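Local coordinates for protein SalCYP truncation (Salinispora tropica, PDB 7ABB) that is a heme protein of the cytochrome P450 family, in a truncated form, and carries heme c, at residues G256-F261 against P364-P369. Numbering follows the deposited sequence.
Sequences GDRHRF and PDYRLP
R258 reaches from helix 255-263 to the loop and meets P364 (through a water), D365 and Y366 with different parts of one side chain. Its CD sits over a face of the Y366 ring, 3.7 Å from the centroid, a CH-pi contact offset toward the CE1-CZ side, with R258 CD 3.5 Å from both Y366 CE1 and Y366 CZ. The bend at chi3 (71°) then lifts the guanidinium to stand almost on the ring normal, its plane tilted 53° against the ring; with R258 CZ 5.4 Å from the Y366 centroid, any cation-pi attraction is weak. Y366 O stands over the centre of the guanidinium, 3.2 Å from R258 CZ, an approach too steep for hydrogen bonding to NE or NH1. R258 NH2 makes a salt bridge to D365 OD1 at 3.2 Å, but the N-H...O angle of 127° marks its hydrogen bond as weak. The remaining link is a water that accepts from R258 NE (2.9 Å) and donates to P364 O (2.8 Å).

Further out, R258 NH1 is hydrogen-bonded to L251 O of helix 238-253, while Y366 packs on I248, L251 and A252 of that helix and meets W359 edge-to-face. The contact thus ties helix 255-263 to the loop following helix 345-362. With carbonyl oxygens, water and a carboxylate around it, the buried guanidinium probably keeps its positive charge, gripped by the loop through a weak salt-bridge bond, a stacked carbonyl and a water, and by L251 O beyond it.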
# COMPACT_ATOMS: atom_id res chain seq x y z
N GLY A 256 7.58 -23.81 -9.23
CA GLY A 256 7.38 -23.45 -10.63
C GLY A 256 7.39 -21.95 -10.87
O GLY A 256 8.01 -21.47 -11.83
N ASP A 257 6.66 -21.19 -10.04
CA ASP A 257 6.66 -19.73 -10.16
C ASP A 257 8.00 -19.12 -9.76
O ASP A 257 8.46 -18.16 -10.38
CB ASP A 257 5.54 -19.13 -9.31
CG ASP A 257 4.15 -19.39 -9.90
OD1 ASP A 257 4.05 -19.50 -11.14
OD2 ASP A 257 3.18 -19.51 -9.13
N ARG A 258 8.63 -19.66 -8.71
CA ARG A 258 9.97 -19.20 -8.35
C ARG A 258 10.94 -19.39 -9.51
O ARG A 258 11.70 -18.47 -9.86
CB ARG A 258 10.44 -19.94 -7.10
CG ARG A 258 11.79 -19.49 -6.60
CD ARG A 258 12.11 -20.11 -5.23
NE ARG A 258 12.40 -21.55 -5.22
CZ ARG A 258 11.61 -22.52 -4.76
NH1 ARG A 258 10.37 -22.28 -4.32
NH2 ARG A 258 12.08 -23.77 -4.79
N HIS A 259 10.95 -20.59 -10.09
CA HIS A 259 11.83 -20.86 -11.23
C HIS A 259 11.53 -19.92 -12.39
O HIS A 259 12.44 -19.47 -13.08
CB HIS A 259 11.69 -22.31 -11.70
CG HIS A 259 12.14 -23.34 -10.71
ND1 HIS A 259 13.02 -23.08 -9.69
CD2 HIS A 259 11.83 -24.66 -10.63
CE1 HIS A 259 13.23 -24.19 -9.00
NE2 HIS A 259 12.52 -25.16 -9.55
N ARG A 260 10.25 -19.65 -12.64
CA ARG A 260 9.92 -18.74 -13.73
C ARG A 260 10.47 -17.35 -13.45
O ARG A 260 11.06 -16.72 -14.33
CB ARG A 260 8.40 -18.68 -13.93
CG ARG A 260 7.95 -17.73 -15.03
CD ARG A 260 8.28 -18.23 -16.42
NE ARG A 260 7.86 -17.27 -17.44
CZ ARG A 260 6.61 -17.13 -17.86
NH1 ARG A 260 5.65 -17.89 -17.35
NH2 ARG A 260 6.31 -16.23 -18.79
N PHE A 261 10.27 -16.84 -12.23
CA PHE A 261 10.76 -15.51 -11.89
C PHE A 261 12.28 -15.46 -11.98
O PHE A 261 12.85 -14.49 -12.47
CB PHE A 261 10.30 -15.11 -10.49
CG PHE A 261 10.47 -13.65 -10.18
CD1 PHE A 261 11.65 -13.16 -9.68
CD2 PHE A 261 9.42 -12.76 -10.39
CE1 PHE A 261 11.81 -11.80 -9.39
CE2 PHE A 261 9.57 -11.41 -10.10
CZ PHE A 261 10.77 -10.93 -9.61
N PRO A 364 18.79 -17.44 -5.02
CA PRO A 364 17.93 -17.92 -6.12
C PRO A 364 16.99 -19.01 -5.71
O PRO A 364 15.93 -19.15 -6.34
CB PRO A 364 18.94 -18.39 -7.17
CG PRO A 364 20.18 -18.74 -6.40
CD PRO A 364 20.21 -17.71 -5.29
N ASP A 365 17.36 -19.83 -4.73
CA ASP A 365 16.54 -20.95 -4.28
C ASP A 365 16.30 -20.79 -2.78
O ASP A 365 17.24 -20.49 -2.03
CB ASP A 365 17.25 -22.28 -4.58
CG ASP A 365 16.37 -23.49 -4.39
OD1 ASP A 365 15.17 -23.34 -4.11
OD2 ASP A 365 16.90 -24.60 -4.52
N TYR A 366 15.05 -20.95 -2.36
CA TYR A 366 14.65 -20.71 -0.99
C TYR A 366 13.29 -21.38 -0.81
O TYR A 366 12.63 -21.75 -1.79
CB TYR A 366 14.62 -19.20 -0.66
CG TYR A 366 13.79 -18.40 -1.65
CD1 TYR A 366 14.34 -17.97 -2.85
CD2 TYR A 366 12.45 -18.18 -1.42
CE1 TYR A 366 13.58 -17.29 -3.78
CE2 TYR A 366 11.69 -17.50 -2.32
CZ TYR A 366 12.26 -17.08 -3.50
OH TYR A 366 11.47 -16.41 -4.41
N ARG A 367 12.86 -21.48 0.44
CA ARG A 367 11.60 -22.16 0.72
C ARG A 367 11.06 -21.70 2.07
O ARG A 367 11.75 -21.09 2.87
CB ARG A 367 11.78 -23.69 0.69
CG ARG A 367 12.66 -24.23 1.82
CD ARG A 367 12.95 -25.72 1.70
NE ARG A 367 13.73 -26.02 0.51
CZ ARG A 367 14.06 -27.25 0.12
NH1 ARG A 367 13.72 -28.32 0.85
NH2 ARG A 367 14.78 -27.43 -0.99
N LEU A 368 9.81 -22.03 2.32
CA LEU A 368 9.28 -21.87 3.66
C LEU A 368 9.76 -23.03 4.52
O LEU A 368 10.08 -24.11 4.01
CB LEU A 368 7.75 -21.81 3.62
CG LEU A 368 7.22 -20.69 2.72
CD1 LEU A 368 5.67 -20.71 2.73
CD2 LEU A 368 7.74 -19.33 3.12
N PRO A 369 9.84 -22.85 5.85
CA PRO A 369 10.46 -23.88 6.70
C PRO A 369 9.86 -25.26 6.49
O PRO A 369 10.59 -26.25 6.31
CB PRO A 369 10.23 -23.34 8.11
CG PRO A 369 10.31 -21.81 7.90
CD PRO A 369 9.59 -21.59 6.59
O HOH W 1 14.62 -21.52 -7.14